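Local coordinates for tRNA nucleotidyl transferase-related protein (Thermotoga maritima, PDB 3H38) that probably adds the CCA end to tRNA, using CTP and ATP with magnesium, through the nucleotidyltransferase part of a longer protein, at residues A[41-46]-A[51-56]. Sequence-based numbering, arbitrary orientation.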
ATOM      1  N   GLY A  41       6.457   5.845  19.393  1.00 44.90           N
ATOM      2  CA  GLY A  41       5.707   5.800  18.150  1.00 40.83           C
ATOM      3  C   GLY A  41       4.374   5.091  18.152  1.00 35.93           C
ATOM      4  O   GLY A  41       3.550   5.325  19.034  1.00 39.42           O
ATOM      5  N   GLY A  42       4.163   4.242  17.144  1.00 42.18           N
ATOM      6  CA  GLY A  42       2.877   3.591  16.902  1.00 38.76           C
ATOM      7  C   GLY A  42       2.499   2.706  18.059  1.00 39.37           C
ATOM      8  O   GLY A  42       1.364   2.702  18.530  1.00 34.34           O
ATOM      9  N   PHE A  43       3.475   1.969  18.557  1.00 45.82           N
ATOM     10  CA  PHE A  43       3.227   1.154  19.727  1.00 43.03           C
ATOM     11  C   PHE A  43       2.600   1.942  20.886  1.00 44.58           C
ATOM     12  O   PHE A  43       1.761   1.429  21.624  1.00 44.84           O
ATOM     13  CB  PHE A  43       4.500   0.484  20.230  1.00 36.95           C
ATOM     14  CG  PHE A  43       4.301  -0.198  21.543  1.00 37.70           C
ATOM     15  CD1 PHE A  43       3.904  -1.529  21.591  1.00 39.27           C
ATOM     16  CD2 PHE A  43       4.442   0.509  22.734  1.00 39.00           C
ATOM     17  CE1 PHE A  43       3.686  -2.174  22.818  1.00 41.77           C
ATOM     18  CE2 PHE A  43       4.219  -0.109  23.966  1.00 44.85           C
ATOM     19  CZ  PHE A  43       3.836  -1.461  24.010  1.00 45.57           C
ATOM     20  N   VAL A  44       3.036   3.175  21.078  1.00 35.23           N
ATOM     21  CA  VAL A  44       2.505   3.962  22.179  1.00 32.14           C
ATOM     22  C   VAL A  44       1.104   4.515  21.845  1.00 30.48           C
ATOM     23  O   VAL A  44       0.198   4.516  22.689  1.00 32.46           O
ATOM     24  CB  VAL A  44       3.481   5.099  22.546  1.00 24.99           C
ATOM     25  CG1 VAL A  44       2.837   6.066  23.541  1.00 20.42           C
ATOM     26  CG2 VAL A  44       4.760   4.510  23.114  1.00 20.78           C
ATOM     27  N   ARG A  45       0.952   5.014  20.619  1.00 28.58           N
ATOM     28  CA  ARG A  45      -0.342   5.372  20.065  1.00 30.94           C
ATOM     29  C   ARG A  45      -1.334   4.218  20.265  1.00 31.69           C
ATOM     30  O   ARG A  45      -2.410   4.385  20.862  1.00 29.64           O
ATOM     31  CB  ARG A  45      -0.169   5.630  18.570  1.00 29.21           C
ATOM     32  CG  ARG A  45      -1.409   6.145  17.823  1.00 21.39           C
ATOM     33  CD  ARG A  45      -1.160   5.974  16.308  1.00 32.57           C
ATOM     34  NE  ARG A  45      -0.928   4.565  15.969  1.00 34.45           N
ATOM     35  CZ  ARG A  45      -0.062   4.137  15.049  1.00 38.12           C
ATOM     36  NH1 ARG A  45       0.673   5.008  14.339  1.00 33.44           N
ATOM     37  NH2 ARG A  45       0.079   2.832  14.845  1.00 31.86           N
ATOM     38  N   ASP A  46      -0.934   3.043  19.780  1.00 26.17           N
ATOM     39  CA  ASP A  46      -1.765   1.852  19.816  1.00 33.71           C
ATOM     40  C   ASP A  46      -2.136   1.462  21.246  1.00 38.48           C
ATOM     41  O   ASP A  46      -3.303   1.194  21.533  1.00 42.49           O
ATOM     42  CB  ASP A  46      -1.096   0.719  19.034  1.00 30.36           C
ATOM     43  CG  ASP A  46      -1.000   1.035  17.515  1.00 45.99           C
ATOM     44  OD1 ASP A  46      -1.792   1.873  17.025  1.00 42.23           O
ATOM     45  OD2 ASP A  46      -0.141   0.461  16.804  1.00 47.05           O
ATOM     46  N   ILE A  51      -5.203  -0.678  21.037  1.00 48.51           N
ATOM     47  CA  ILE A  51      -5.073  -1.437  19.800  1.00 51.99           C
ATOM     48  C   ILE A  51      -3.847  -2.333  19.850  1.00 52.72           C
ATOM     49  O   ILE A  51      -2.730  -1.853  19.953  1.00 55.53           O
ATOM     50  CB  ILE A  51      -4.936  -0.503  18.587  1.00 50.37           C
ATOM     51  CG1 ILE A  51      -6.249   0.239  18.342  1.00 47.35           C
ATOM     52  CG2 ILE A  51      -4.493  -1.285  17.328  1.00 40.65           C
ATOM     53  CD1 ILE A  51      -6.195   1.174  17.125  1.00 42.34           C
ATOM     54  N   LYS A  52      -4.054  -3.624  19.746  1.00 57.39           N
ATOM     55  CA  LYS A  52      -2.972  -4.560  19.769  1.00 52.39           C
ATOM     56  C   LYS A  52      -1.899  -4.150  18.810  1.00 48.06           C
ATOM     57  O   LYS A  52      -2.174  -3.775  17.711  1.00 39.06           O
ATOM     58  CB  LYS A  52      -3.479  -5.937  19.410  1.00 63.06           C
ATOM     59  CG  LYS A  52      -3.085  -6.991  20.369  1.00 75.30           C
ATOM     60  CD  LYS A  52      -2.017  -7.864  19.816  1.00 77.95           C
ATOM     61  CE  LYS A  52      -2.590  -9.152  19.346  1.00 84.37           C
ATOM     62  NZ  LYS A  52      -2.520  -9.344  17.881  1.00 85.96           N
ATOM     63  N   ASN A  53      -0.665  -4.216  19.257  1.00 56.40           N
ATOM     64  CA  ASN A  53       0.478  -3.793  18.445  1.00 54.71           C
ATOM     65  C   ASN A  53       1.689  -4.533  18.955  1.00 56.87           C
ATOM     66  O   ASN A  53       2.239  -4.166  19.980  1.00 51.68           O
ATOM     67  CB  ASN A  53       0.742  -2.292  18.578  1.00 45.23           C
ATOM     68  CG  ASN A  53       2.046  -1.866  17.891  1.00 46.59           C
ATOM     69  OD1 ASN A  53       3.018  -2.622  17.862  1.00 51.91           O
ATOM     70  ND2 ASN A  53       2.060  -0.661  17.323  1.00 35.25           N
ATOM     71  N   LEU A  54       2.115  -5.570  18.247  1.00 63.64           N
ATOM     72  CA  LEU A  54       2.997  -6.544  18.873  1.00 74.05           C
ATOM     73  C   LEU A  54       4.454  -6.150  18.917  1.00 78.60           C
ATOM     74  O   LEU A  54       5.150  -6.453  19.889  1.00 82.33           O
ATOM     75  CB  LEU A  54       2.850  -7.909  18.214  1.00 78.11           C
ATOM     76  CG  LEU A  54       1.437  -8.455  18.390  1.00 81.63           C
ATOM     77  CD1 LEU A  54       0.627  -8.291  17.092  1.00 82.82           C
ATOM     78  CD2 LEU A  54       1.502  -9.903  18.824  1.00 80.34           C
ATOM     79  N   ASP A  55       4.908  -5.470  17.873  1.00 73.71           N
ATOM     80  CA  ASP A  55       6.330  -5.270  17.674  1.00 77.51           C
ATOM     81  C   ASP A  55       6.948  -4.310  18.697  1.00 81.98           C
ATOM     82  O   ASP A  55       6.251  -3.520  19.339  1.00 82.94           O
ATOM     83  CB  ASP A  55       6.584  -4.792  16.250  1.00 76.30           C
ATOM     84  CG  ASP A  55       5.918  -3.474  15.968  1.00 65.08           C
ATOM     85  OD1 ASP A  55       5.342  -3.326  14.860  1.00 46.19           O
ATOM     86  OD2 ASP A  55       5.971  -2.598  16.866  1.00 61.49           O
ATOM     87  N   ILE A  56       8.265  -4.388  18.847  1.00 76.94           N
ATOM     88  CA  ILE A  56       8.944  -3.575  19.840  1.00 74.99           C
ATOM     89  C   ILE A  56      10.005  -2.654  19.213  1.00 68.32           C
ATOM     90  O   ILE A  56      10.929  -3.095  18.530  1.00 61.98           O
ATOM     91  CB  ILE A  56       9.520  -4.452  20.963  1.00 81.50           C
ATOM     92  CG1 ILE A  56      10.993  -4.747  20.730  1.00 86.36           C
ATOM     93  CG2 ILE A  56       8.717  -5.756  21.098  1.00 75.91           C
ATOM     94  CD1 ILE A  56      11.622  -5.417  21.917  1.00 93.19           C
TER
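The carboxylate of D46 and the amide of N53 meet across this contact, their planes turned 48° apart. N53 ND2 donates to D46 OD2, reaching it on the anti side and slightly out of the carboxylate plane; the modelled distance of 2.5 Å is short and probably imprecise. The R45 guanidinium carries G42 CA over the centre of one face, 3.4 Å above the plane. D46 OD1 lies at its edge, in plane. The F43 ring receives N53 O at its edge, 3.5 Å from CD1.

R45 grips D46 side-on. Its NE and NH2 both donate to OD1, each at 3.0 Å, from the same face of the carboxylate, and NE and OD1 form a salt bridge. N53 has CG anti to its own N (chi1 172°), which swings the amide in beside the helix, with ND2 3.2 Å from F43 CA. I51 N donates to D46 O over 2.7 Å, tying the returning chain to the helix backbone.

R45 binds CTP and ATP and D55 magnesium in this protein; none is bound here. N134 accepts from R45 NH1. The contact lies in the head domain. The loop between helix 42-49 and strand 56-60 folds back along residues 42-46 of that helix. The F43 ring packs edge-to-face with F23 of helix 17-32, and strand 56-60 lies between strands 37-40 and 97-102 in the mixed sheet.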